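Local coordinates for protein YohF (Salmonella typhimurium, PDB 6WON) that probably works as an acetoin dehydrogenase of the short-chain dehydrogenase/reductase family, moving hydride between its substrate and a nicotinamide cofactor, at residues Glu44-Ala49 and Ala56-Leu61; Val112-Ala117 and Thr156-Ala161; Arg126-Gln131 and Gly135-Ile140. All blocks are in the same frame, centred on the assembly; numbering follows the deposited sequence.

In the fold
From the N terminus, contact 1 closes first, a short return from helix 39-50 into strand 56-60 at one edge of the parallel sheet. It is complete before contact 2 begins, and the two lie on opposite sides of the chain's centre. Contact 2 joins residues 112-117 of helix 103-131 to residues 156-161 of helix 153-173. Within that span falls contact 3, where a short three-residue connection brings the end of helix 103-131 back onto strand 135-140. Contacts 2 and 3 therefore share a helix, and they meet where Lys159 approaches the carbonyl of Ile140. Contacts 1 and 3 reach the same sheet, their centres about 20 Å apart.

Contact 1: residues Glu44-Ala49 and Ala56-Leu61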
ATOM      1  N   GLU B  44      19.781   8.661 -33.670  1.00 41.77           N
ATOM      2  CA  GLU B  44      19.269  10.019 -33.549  1.00 43.62           C
ATOM      3  C   GLU B  44      19.327  10.517 -32.109  1.00 39.04           C
ATOM      4  O   GLU B  44      19.567  11.709 -31.873  1.00 37.91           O
ATOM      5  CB  GLU B  44      17.842  10.086 -34.091  1.00 51.72           C
ATOM      6  CG  GLU B  44      17.295  11.497 -34.225  1.00 61.10           C
ATOM      7  CD  GLU B  44      18.121  12.418 -35.139  1.00 69.82           C
ATOM      8  OE1 GLU B  44      17.763  13.614 -35.214  1.00 72.52           O
ATOM      9  OE2 GLU B  44      19.087  11.960 -35.803  1.00 72.68           O
ATOM     10  N   THR B  45      19.115   9.631 -31.139  1.00 34.91           N
ATOM     11  CA  THR B  45      19.245  10.034 -29.747  1.00 33.91           C
ATOM     12  C   THR B  45      20.691  10.387 -29.412  1.00 34.13           C
ATOM     13  O   THR B  45      20.951  11.376 -28.714  1.00 34.15           O
ATOM     14  CB  THR B  45      18.730   8.917 -28.842  1.00 35.54           C
ATOM     15  OG1 THR B  45      17.382   8.601 -29.218  1.00 38.45           O
ATOM     16  CG2 THR B  45      18.780   9.337 -27.371  1.00 31.66           C
ATOM     17  N   ALA B  46      21.648   9.605 -29.924  1.00 31.95           N
ATOM     18  CA  ALA B  46      23.055   9.912 -29.688  1.00 27.58           C
ATOM     19  C   ALA B  46      23.454  11.233 -30.338  1.00 31.76           C
ATOM     20  O   ALA B  46      24.192  12.027 -29.737  1.00 30.92           O
ATOM     21  CB  ALA B  46      23.928   8.768 -30.200  1.00 26.69           C
ATOM     22  N   LYS B  47      22.982  11.476 -31.567  1.00 32.57           N
ATOM     23  CA  LYS B  47      23.209  12.756 -32.227  1.00 35.54           C
ATOM     24  C   LYS B  47      22.778  13.913 -31.331  1.00 35.64           C
ATOM     25  O   LYS B  47      23.571  14.813 -31.034  1.00 34.01           O
ATOM     26  CB  LYS B  47      22.451  12.791 -33.561  1.00 41.76           C
ATOM     27  CG  LYS B  47      22.552  14.123 -34.313  1.00 50.00           C
ATOM     28  CD  LYS B  47      21.877  14.071 -35.682  1.00 55.51           C
ATOM     29  CE  LYS B  47      22.597  14.975 -36.663  1.00 60.47           C
ATOM     30  NZ  LYS B  47      22.078  14.828 -38.053  1.00 64.22           N
ATOM     31  N   LYS B  48      21.520  13.899 -30.880  1.00 34.99           N
ATOM     32  CA  LYS B  48      21.026  15.000 -30.059  1.00 33.81           C
ATOM     33  C   LYS B  48      21.740  15.056 -28.714  1.00 32.88           C
ATOM     34  O   LYS B  48      22.026  16.146 -28.210  1.00 34.76           O
ATOM     35  CB  LYS B  48      19.518  14.869 -29.869  1.00 37.56           C
ATOM     36  CG  LYS B  48      18.744  14.779 -31.180  1.00 46.06           C
ATOM     37  CD  LYS B  48      17.255  15.049 -30.950  1.00 53.18           C
ATOM     38  CE  LYS B  48      16.361  14.076 -31.726  1.00 54.67           C
ATOM     39  NZ  LYS B  48      16.413  14.319 -33.196  1.00 53.83           N
ATOM     40  N   ALA B  49      22.034  13.895 -28.116  1.00 30.98           N
ATOM     41  CA  ALA B  49      22.728  13.883 -26.830  1.00 30.03           C
ATOM     42  C   ALA B  49      24.073  14.594 -26.920  1.00 32.77           C
ATOM     43  O   ALA B  49      24.444  15.353 -26.019  1.00 35.84           O
ATOM     44  CB  ALA B  49      22.914  12.444 -26.345  1.00 26.52           C
ATOM     45  N   ALA B  56      28.052  10.164 -26.241  1.00 33.36           N
ATOM     46  CA  ALA B  56      26.916   9.258 -26.366  1.00 32.95           C
ATOM     47  C   ALA B  56      27.357   8.052 -27.177  1.00 33.78           C
ATOM     48  O   ALA B  56      27.982   8.207 -28.235  1.00 34.87           O
ATOM     49  CB  ALA B  56      25.712   9.940 -27.026  1.00 35.33           C
ATOM     50  N   GLU B  57      27.059   6.858 -26.659  1.00 29.70           N
ATOM     51  CA  GLU B  57      27.401   5.598 -27.300  1.00 32.62           C
ATOM     52  C   GLU B  57      26.155   4.727 -27.372  1.00 30.30           C
ATOM     53  O   GLU B  57      25.343   4.723 -26.444  1.00 28.23           O
ATOM     54  CB  GLU B  57      28.505   4.857 -26.530  1.00 33.36           C
ATOM     55  CG  GLU B  57      29.845   5.561 -26.489  1.00 36.10           C
ATOM     56  CD  GLU B  57      30.596   5.516 -27.823  1.00 40.90           C
ATOM     57  OE1 GLU B  57      30.219   4.732 -28.721  1.00 40.83           O
ATOM     58  OE2 GLU B  57      31.572   6.280 -27.972  1.00 43.98           O
ATOM     59  N   THR B  58      26.015   3.975 -28.466  1.00 31.15           N
ATOM     60  CA  THR B  58      24.863   3.108 -28.675  1.00 34.40           C
ATOM     61  C   THR B  58      25.290   1.642 -28.734  1.00 35.58           C
ATOM     62  O   THR B  58      26.427   1.316 -29.094  1.00 32.22           O
ATOM     63  CB  THR B  58      24.111   3.452 -29.971  1.00 34.19           C
ATOM     64  OG1 THR B  58      24.995   3.286 -31.081  1.00 36.30           O
ATOM     65  CG2 THR B  58      23.604   4.885 -29.946  1.00 33.91           C
ATOM     66  N   ILE B  59      24.363   0.755 -28.378  1.00 32.37           N
ATOM     67  CA  ILE B  59      24.612  -0.675 -28.492  1.00 34.78           C
ATOM     68  C   ILE B  59      23.278  -1.384 -28.663  1.00 33.26           C
ATOM     69  O   ILE B  59      22.257  -0.979 -28.094  1.00 27.99           O
ATOM     70  CB  ILE B  59      25.415  -1.229 -27.289  1.00 34.92           C
ATOM     71  CG1 ILE B  59      26.239  -2.435 -27.734  1.00 40.24           C
ATOM     72  CG2 ILE B  59      24.516  -1.629 -26.128  1.00 35.49           C
ATOM     73  CD1 ILE B  59      27.302  -2.833 -26.745  1.00 42.39           C
ATOM     74  N   HIS B  60      23.294  -2.409 -29.505  1.00 32.55           N
ATOM     75  CA  HIS B  60      22.167  -3.317 -29.641  1.00 34.65           C
ATOM     76  C   HIS B  60      22.005  -4.118 -28.357  1.00 33.56           C
ATOM     77  O   HIS B  60      22.983  -4.637 -27.811  1.00 33.58           O
ATOM     78  CB  HIS B  60      22.406  -4.245 -30.839  1.00 28.50           C
ATOM     79  CG  HIS B  60      21.398  -5.340 -30.982  1.00 36.16           C
ATOM     80  ND1 HIS B  60      20.041  -5.102 -31.050  1.00 36.34           N
ATOM     81  CD2 HIS B  60      21.551  -6.681 -31.099  1.00 37.14           C
ATOM     82  CE1 HIS B  60      19.403  -6.251 -31.186  1.00 38.78           C
ATOM     83  NE2 HIS B  60      20.296  -7.223 -31.220  1.00 38.54           N
ATOM     84  N   LEU B  61      20.773  -4.216 -27.868  1.00 32.61           N
ATOM     85  CA  LEU B  61      20.457  -5.055 -26.717  1.00 36.78           C
ATOM     86  C   LEU B  61      19.267  -5.931 -27.076  1.00 37.67           C
ATOM     87  O   LEU B  61      18.195  -5.415 -27.409  1.00 39.90           O
ATOM     88  CB  LEU B  61      20.156  -4.201 -25.482  1.00 38.20           C
ATOM     89  CG  LEU B  61      19.704  -4.887 -24.187  1.00 39.12           C
ATOM     90  CD1 LEU B  61      20.797  -5.779 -23.632  1.00 37.73           C
ATOM     91  CD2 LEU B  61      19.284  -3.827 -23.138  1.00 35.13           C
TER
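The methyl of Ala56 lies over the flank of helix 39-50, touching two alanines one turn apart. Its CB is 3.8 Å from Ala46 CB and also 3.8 Å from Ala49 CB. It rests against the backbone as well, with Ala56 CB 3.7 Å from Ala46 O, an apolar touch on a carbonyl rather than a bond. With only methyls between them the backbones come close, Ala46 CA and Ala56 CA lying 5.1 Å apart. Two residues along the strand, on the same face, Thr58 meets the same Ala46 methyl with its CG2, at 3.9 Å from Ala46 CB. Its chi1 of 61° (to OG1) leaves CG2 anti to the carbonyl carbon, beside the backbone N, and the methyl branch is the one that reaches the helix. This is the second half of a Rossmann-type beta-alpha-beta unit: strand 30-35, helix 39-50 and strand 56-60, in which the axes of the two short segments run almost antiparallel, at 170°. Strand 56-60 is the outermost strand at this end of the chain's sheet and takes its backbone hydrogen bonds from strand 30-35. Glu57 points away from helix 39-50; its side chain touches helix 71-80 and forms a salt bridge with Arg79 there, and a second one with Arg55, just before the strand. On the helix side, Ala49 also packs on Ala25 of helix 15-27, while Thr45 touches Ile33 of the sheet, its OG1 hydrogen-bonded to the carbonyls of Gly41 and Ser12.

Contact 2: residues Val112-Ala117 and Thr156-Ala161; sequences VDVDGA and TAAKHA
Around the Tyr-x-x-x-Lys signature of short-chain dehydrogenases, here Tyr155 and Lys159, helix 153-173 lies beside helix 103-131, and Asp113 and Val114 pack against Ala158 and Ala161. The axes of the two short segments are 28° from parallel. Asp113 uses its CB, 3.8 Å from Ala158 CB, the carboxylate itself lying off to the side. Val114 straddles the next turn: its CB sits 3.8 Å from Ala158 O, while a chi1 of 71° (to CG1) leaves Val114 CG2 anti to the backbone N, where it reaches Ala161 CB at 3.9 Å. A water makes the polar link, donating to Asp113 O at 2.8 Å and accepting from Lys159 NZ at 2.8 Å. The wider pi-type turn at 112-115 is consistent with the family's kinked helix, in which a backbone carbonyl at this place holds a water next to the lysine, commonly seen as part of a proton relay. Asp113 probably occupies the position of the asparagine found in many relatives. Val114 also packs on Leu162, one residue further along helix 153-173. The second subunit packs here too, Ala161 against its own copy and Asp115 OD1 hydrogen-bonded to Trp106 NE1 of that subunit. Lys159 NZ also bonds Thr141 O, just past the end of strand 135-140, and its chain runs by Ser142, tying helix 153-173 to the strand that precedes it.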
ATOM      1  N   VAL B 112      11.504 -10.370 -20.618  1.00 34.21           N
ATOM      2  CA  VAL B 112      11.767  -8.991 -21.024  1.00 36.58           C
ATOM      3  C   VAL B 112      11.460  -7.988 -19.910  1.00 35.43           C
ATOM      4  O   VAL B 112      12.077  -6.912 -19.853  1.00 33.85           O
ATOM      5  CB  VAL B 112      10.979  -8.651 -22.303  1.00 36.15           C
ATOM      6  CG1 VAL B 112      11.469  -9.486 -23.480  1.00 34.37           C
ATOM      7  CG2 VAL B 112       9.498  -8.857 -22.088  1.00 37.70           C
ATOM      8  N   ASP B 113      10.523  -8.297 -19.012  1.00 28.97           N
ATOM      9  CA  ASP B 113      10.035  -7.279 -18.092  1.00 25.52           C
ATOM     10  C   ASP B 113      10.626  -7.362 -16.690  1.00 27.02           C
ATOM     11  O   ASP B 113      10.452  -6.410 -15.921  1.00 29.54           O
ATOM     12  CB  ASP B 113       8.510  -7.330 -18.005  1.00 25.89           C
ATOM     13  CG  ASP B 113       7.850  -6.851 -19.285  1.00 35.51           C
ATOM     14  OD1 ASP B 113       8.546  -6.240 -20.123  1.00 40.50           O
ATOM     15  OD2 ASP B 113       6.645  -7.087 -19.466  1.00 38.37           O
ATOM     16  N   VAL B 114      11.308  -8.449 -16.321  1.00 24.27           N
ATOM     17  CA  VAL B 114      11.986  -8.425 -15.027  1.00 20.99           C
ATOM     18  C   VAL B 114      13.306  -9.193 -15.037  1.00 22.58           C
ATOM     19  O   VAL B 114      14.250  -8.779 -14.353  1.00 23.91           O
ATOM     20  CB  VAL B 114      11.058  -8.913 -13.893  1.00 22.51           C
ATOM     21  CG1 VAL B 114      10.787 -10.416 -13.979  1.00 20.14           C
ATOM     22  CG2 VAL B 114      11.636  -8.516 -12.515  1.00 19.04           C
ATOM     23  N   ASP B 115      13.408 -10.286 -15.818  1.00 23.78           N
ATOM     24  CA  ASP B 115      14.672 -11.032 -15.866  1.00 25.84           C
ATOM     25  C   ASP B 115      15.783 -10.173 -16.457  1.00 26.50           C
ATOM     26  O   ASP B 115      16.912 -10.172 -15.955  1.00 30.16           O
ATOM     27  CB  ASP B 115      14.546 -12.333 -16.688  1.00 22.39           C
ATOM     28  CG  ASP B 115      13.620 -13.394 -16.043  1.00 27.99           C
ATOM     29  OD1 ASP B 115      13.223 -13.248 -14.867  1.00 24.30           O
ATOM     30  OD2 ASP B 115      13.262 -14.375 -16.746  1.00 26.50           O
ATOM     31  N   GLY B 116      15.483  -9.440 -17.530  1.00 24.97           N
ATOM     32  CA  GLY B 116      16.491  -8.584 -18.130  1.00 24.73           C
ATOM     33  C   GLY B 116      16.940  -7.484 -17.193  1.00 27.89           C
ATOM     34  O   GLY B 116      18.141  -7.262 -17.006  1.00 27.60           O
ATOM     35  N   ALA B 117      15.978  -6.790 -16.575  1.00 26.72           N
ATOM     36  CA  ALA B 117      16.306  -5.735 -15.622  1.00 25.89           C
ATOM     37  C   ALA B 117      17.152  -6.269 -14.477  1.00 24.71           C
ATOM     38  O   ALA B 117      18.062  -5.584 -13.998  1.00 25.34           O
ATOM     39  CB  ALA B 117      15.023  -5.097 -15.076  1.00 25.85           C
ATOM     40  N   THR B 156       1.376  -7.695 -15.301  1.00 23.21           N
ATOM     41  CA  THR B 156       1.174  -7.213 -13.935  1.00 19.20           C
ATOM     42  C   THR B 156       2.096  -7.929 -12.961  1.00 20.88           C
ATOM     43  O   THR B 156       2.732  -7.301 -12.108  1.00 20.16           O
ATOM     44  CB  THR B 156      -0.278  -7.423 -13.524  1.00 24.16           C
ATOM     45  OG1 THR B 156      -1.141  -6.686 -14.402  1.00 22.61           O
ATOM     46  CG2 THR B 156      -0.494  -7.014 -12.061  1.00 23.83           C
ATOM     47  N   ALA B 157       2.177  -9.254 -13.072  1.00 23.10           N
ATOM     48  CA  ALA B 157       3.008 -10.012 -12.146  1.00 19.84           C
ATOM     49  C   ALA B 157       4.474  -9.640 -12.303  1.00 19.75           C
ATOM     50  O   ALA B 157       5.202  -9.528 -11.313  1.00 23.77           O
ATOM     51  CB  ALA B 157       2.812 -11.514 -12.362  1.00 18.36           C
ATOM     52  N   ALA B 158       4.921  -9.442 -13.538  1.00 20.70           N
ATOM     53  CA  ALA B 158       6.321  -9.079 -13.760  1.00 23.21           C
ATOM     54  C   ALA B 158       6.626  -7.667 -13.255  1.00 23.07           C
ATOM     55  O   ALA B 158       7.718  -7.418 -12.726  1.00 24.22           O
ATOM     56  CB  ALA B 158       6.669  -9.212 -15.240  1.00 19.27           C
ATOM     57  N   LYS B 159       5.686  -6.726 -13.414  1.00 24.21           N
ATOM     58  CA  LYS B 159       5.896  -5.388 -12.856  1.00 22.07           C
ATOM     59  C   LYS B 159       5.939  -5.433 -11.337  1.00 20.20           C
ATOM     60  O   LYS B 159       6.783  -4.773 -10.718  1.00 19.60           O
ATOM     61  CB  LYS B 159       4.806  -4.428 -13.332  1.00 21.03           C
ATOM     62  CG  LYS B 159       4.929  -4.031 -14.807  1.00 20.58           C
ATOM     63  CD  LYS B 159       6.149  -3.158 -15.068  1.00 22.11           C
ATOM     64  CE  LYS B 159       6.347  -2.929 -16.573  1.00 28.26           C
ATOM     65  NZ  LYS B 159       7.488  -1.996 -16.816  1.00 33.24           N
ATOM     66  N   HIS B 160       5.041  -6.217 -10.722  1.00 23.31           N
ATOM     67  CA  HIS B 160       5.099  -6.456  -9.279  1.00 21.32           C
ATOM     68  C   HIS B 160       6.443  -7.042  -8.879  1.00 19.92           C
ATOM     69  O   HIS B 160       7.045  -6.621  -7.883  1.00 22.23           O
ATOM     70  CB  HIS B 160       3.975  -7.407  -8.847  1.00 19.02           C
ATOM     71  CG  HIS B 160       2.665  -6.728  -8.587  1.00 19.75           C
ATOM     72  ND1 HIS B 160       1.928  -6.123  -9.587  1.00 19.11           N
ATOM     73  CD2 HIS B 160       1.953  -6.569  -7.445  1.00 17.52           C
ATOM     74  CE1 HIS B 160       0.821  -5.621  -9.068  1.00 20.08           C
ATOM     75  NE2 HIS B 160       0.813  -5.877  -7.771  1.00 19.10           N
ATOM     76  N   ALA B 161       6.904  -8.052  -9.622  1.00 20.25           N
ATOM     77  CA  ALA B 161       8.229  -8.627  -9.392  1.00 18.64           C
ATOM     78  C   ALA B 161       9.304  -7.554  -9.411  1.00 19.55           C
ATOM     79  O   ALA B 161      10.173  -7.512  -8.534  1.00 19.90           O
ATOM     80  CB  ALA B 161       8.540  -9.686 -10.455  1.00 16.94           C
TER
HETATM   81  O   HOH W   1       9.527  -3.895 -16.860  1.00 31.86           O

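Contact 3: residues Arg126-Gln131 and Gly135-Ile140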
ATOM      1  N   ARG B 126      27.797  -4.128 -10.108  1.00 28.59           N
ATOM      2  CA  ARG B 126      29.178  -4.588  -9.953  1.00 29.49           C
ATOM      3  C   ARG B 126      30.173  -3.485 -10.295  1.00 29.06           C
ATOM      4  O   ARG B 126      31.190  -3.321  -9.610  1.00 29.66           O
ATOM      5  CB  ARG B 126      29.438  -5.819 -10.829  1.00 30.13           C
ATOM      6  CG  ARG B 126      28.963  -7.133 -10.228  1.00 31.89           C
ATOM      7  CD  ARG B 126      28.801  -8.213 -11.305  1.00 35.34           C
ATOM      8  NE  ARG B 126      27.969  -9.332 -10.854  1.00 38.09           N
ATOM      9  CZ  ARG B 126      27.313 -10.168 -11.663  1.00 43.80           C
ATOM     10  NH1 ARG B 126      27.371 -10.025 -12.987  1.00 43.63           N
ATOM     11  NH2 ARG B 126      26.585 -11.151 -11.144  1.00 46.36           N
ATOM     12  N   HIS B 127      29.904  -2.721 -11.356  1.00 27.07           N
ATOM     13  CA  HIS B 127      30.822  -1.643 -11.714  1.00 29.13           C
ATOM     14  C   HIS B 127      30.755  -0.512 -10.699  1.00 27.94           C
ATOM     15  O   HIS B 127      31.784   0.080 -10.353  1.00 26.51           O
ATOM     16  CB  HIS B 127      30.521  -1.125 -13.118  1.00 25.80           C
ATOM     17  CG  HIS B 127      31.042  -2.011 -14.205  1.00 27.95           C
ATOM     18  ND1 HIS B 127      32.275  -1.817 -14.797  1.00 28.18           N
ATOM     19  CD2 HIS B 127      30.512  -3.113 -14.790  1.00 28.77           C
ATOM     20  CE1 HIS B 127      32.478  -2.757 -15.704  1.00 29.16           C
ATOM     21  NE2 HIS B 127      31.421  -3.552 -15.726  1.00 30.19           N
ATOM     22  N   MET B 128      29.549  -0.196 -10.218  1.00 26.98           N
ATOM     23  CA  MET B 128      29.396   0.881  -9.245  1.00 27.42           C
ATOM     24  C   MET B 128      30.135   0.565  -7.955  1.00 28.42           C
ATOM     25  O   MET B 128      30.747   1.450  -7.345  1.00 27.60           O
ATOM     26  CB  MET B 128      27.914   1.117  -8.950  1.00 28.03           C
ATOM     27  CG  MET B 128      27.139   1.730 -10.110  1.00 27.91           C
ATOM     28  SD  MET B 128      25.385   1.656  -9.767  1.00 25.12           S
ATOM     29  CE  MET B 128      24.716   2.435 -11.248  1.00 22.54           C
ATOM     30  N   ILE B 129      30.077  -0.694  -7.519  1.00 26.20           N
ATOM     31  CA  ILE B 129      30.783  -1.094  -6.310  1.00 29.46           C
ATOM     32  C   ILE B 129      32.281  -0.962  -6.513  1.00 33.16           C
ATOM     33  O   ILE B 129      32.984  -0.349  -5.699  1.00 32.97           O
ATOM     34  CB  ILE B 129      30.395  -2.527  -5.914  1.00 29.45           C
ATOM     35  CG1 ILE B 129      28.940  -2.558  -5.439  1.00 26.61           C
ATOM     36  CG2 ILE B 129      31.363  -3.055  -4.866  1.00 31.96           C
ATOM     37  CD1 ILE B 129      28.339  -3.952  -5.427  1.00 26.70           C
ATOM     38  N   LYS B 130      32.786  -1.530  -7.616  1.00 33.83           N
ATOM     39  CA  LYS B 130      34.207  -1.444  -7.931  1.00 36.60           C
ATOM     40  C   LYS B 130      34.671   0.004  -8.047  1.00 38.68           C
ATOM     41  O   LYS B 130      35.745   0.358  -7.548  1.00 41.44           O
ATOM     42  CB  LYS B 130      34.500  -2.207  -9.225  1.00 38.93           C
ATOM     43  CG  LYS B 130      35.969  -2.526  -9.404  1.00 46.26           C
ATOM     44  CD  LYS B 130      36.307  -2.992 -10.812  1.00 48.30           C
ATOM     45  CE  LYS B 130      37.812  -2.874 -11.062  1.00 49.87           C
ATOM     46  NZ  LYS B 130      38.121  -2.220 -12.369  1.00 49.83           N
ATOM     47  N   GLN B 131      33.879   0.859  -8.704  1.00 38.06           N
ATOM     48  CA  GLN B 131      34.250   2.270  -8.829  1.00 38.23           C
ATOM     49  C   GLN B 131      34.338   2.953  -7.469  1.00 38.00           C
ATOM     50  O   GLN B 131      35.120   3.897  -7.299  1.00 38.63           O
ATOM     51  CB  GLN B 131      33.244   3.017  -9.710  1.00 34.40           C
ATOM     52  CG  GLN B 131      33.361   2.725 -11.197  1.00 34.59           C
ATOM     53  CD  GLN B 131      32.021   2.828 -11.902  1.00 33.17           C
ATOM     54  OE1 GLN B 131      31.838   2.272 -12.981  1.00 32.05           O
ATOM     55  NE2 GLN B 131      31.070   3.540 -11.285  1.00 30.81           N
ATOM     56  N   GLY B 135      26.189   5.275  -6.805  1.00 29.73           N
ATOM     57  CA  GLY B 135      25.465   5.241  -8.057  1.00 30.27           C
ATOM     58  C   GLY B 135      23.975   5.275  -7.812  1.00 27.95           C
ATOM     59  O   GLY B 135      23.506   5.316  -6.674  1.00 27.96           O
ATOM     60  N   ARG B 136      23.238   5.278  -8.919  1.00 24.81           N
ATOM     61  CA  ARG B 136      21.787   5.356  -8.894  1.00 26.04           C
ATOM     62  C   ARG B 136      21.238   4.361  -9.897  1.00 26.00           C
ATOM     63  O   ARG B 136      21.731   4.279 -11.023  1.00 27.17           O
ATOM     64  CB  ARG B 136      21.287   6.768  -9.245  1.00 25.06           C
ATOM     65  CG  ARG B 136      21.961   7.892  -8.465  1.00 28.19           C
ATOM     66  CD  ARG B 136      21.532   7.891  -6.985  1.00 28.13           C
ATOM     67  NE  ARG B 136      22.196   8.951  -6.230  1.00 29.61           N
ATOM     68  CZ  ARG B 136      21.815  10.226  -6.254  1.00 36.55           C
ATOM     69  NH1 ARG B 136      20.768  10.602  -6.995  1.00 33.40           N
ATOM     70  NH2 ARG B 136      22.480  11.135  -5.544  1.00 39.68           N
ATOM     71  N   ILE B 137      20.212   3.615  -9.494  1.00 24.50           N
ATOM     72  CA  ILE B 137      19.535   2.683 -10.389  1.00 25.80           C
ATOM     73  C   ILE B 137      18.044   2.971 -10.328  1.00 25.05           C
ATOM     74  O   ILE B 137      17.441   2.925  -9.250  1.00 25.00           O
ATOM     75  CB  ILE B 137      19.816   1.216 -10.031  1.00 24.37           C
ATOM     76  CG1 ILE B 137      21.305   0.905 -10.214  1.00 23.41           C
ATOM     77  CG2 ILE B 137      18.941   0.287 -10.903  1.00 23.68           C
ATOM     78  CD1 ILE B 137      21.722  -0.474  -9.682  1.00 20.67           C
ATOM     79  N   ILE B 138      17.454   3.281 -11.475  1.00 27.14           N
ATOM     80  CA  ILE B 138      16.029   3.560 -11.570  1.00 26.75           C
ATOM     81  C   ILE B 138      15.396   2.467 -12.415  1.00 27.65           C
ATOM     82  O   ILE B 138      15.801   2.247 -13.561  1.00 26.76           O
ATOM     83  CB  ILE B 138      15.751   4.947 -12.164  1.00 27.33           C
ATOM     84  CG1 ILE B 138      16.271   6.040 -11.221  1.00 28.62           C
ATOM     85  CG2 ILE B 138      14.249   5.128 -12.370  1.00 16.94           C
ATOM     86  CD1 ILE B 138      17.581   6.665 -11.629  1.00 28.05           C
ATOM     87  N   ASN B 139      14.408   1.776 -11.853  1.00 26.52           N
ATOM     88  CA  ASN B 139      13.671   0.755 -12.586  1.00 23.70           C
ATOM     89  C   ASN B 139      12.347   1.366 -13.027  1.00 23.95           C
ATOM     90  O   ASN B 139      11.545   1.781 -12.182  1.00 22.49           O
ATOM     91  CB  ASN B 139      13.432  -0.486 -11.725  1.00 22.32           C
ATOM     92  CG  ASN B 139      14.716  -1.208 -11.359  1.00 24.95           C
ATOM     93  OD1 ASN B 139      15.599  -1.388 -12.206  1.00 26.76           O
ATOM     94  ND2 ASN B 139      14.826  -1.642 -10.088  1.00 20.20           N
ATOM     95  N   ILE B 140      12.133   1.463 -14.338  1.00 23.57           N
ATOM     96  CA  ILE B 140      10.850   1.936 -14.842  1.00 23.31           C
ATOM     97  C   ILE B 140       9.872   0.777 -14.714  1.00 25.60           C
ATOM     98  O   ILE B 140      10.006  -0.235 -15.406  1.00 26.53           O
ATOM     99  CB  ILE B 140      10.936   2.425 -16.292  1.00 24.40           C
ATOM    100  CG1 ILE B 140      12.067   3.443 -16.458  1.00 25.22           C
ATOM    101  CG2 ILE B 140       9.602   3.056 -16.701  1.00 21.53           C
ATOM    102  CD1 ILE B 140      11.828   4.737 -15.713  1.00 26.96           C
TER
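Apolar packing rests on one residue, Met128, whose thioether reaches across from the last turns of helix 103-131 onto the start of strand 135-140. The side chain leaves the helix with CG beside the backbone N (chi1 -70°) and is extended beyond CG (chi3 180°), which carries SD and CE across to the strand. Met128 SD lies 4.0 Å from Gly135 CA, coming against a backbone that has no side chain there. The terminal methyl goes further: Met128 CE is 3.9 Å from Ile137 CG1, the two side chains crossing at a slant. Helix and strand are the last two members of the Rossmann beta-alpha-beta unit that begins with strand 85-88, and their short segments run nearly antiparallel at 166°. Contact with polar atoms is limited to the backbone, where Met128 CE touches Arg136 O at 3.5 Å. Arg136 points away from the helix, and its NH1 hydrogen-bonds Ser228 O. Packing continues beyond the pair, as Met128 touches Ile178 of the next strand and Ile137 meets Met169 of helix 153-173. At the helix surface, Arg126 NH2 hydrogen-bonds Ile99 O of the second subunit.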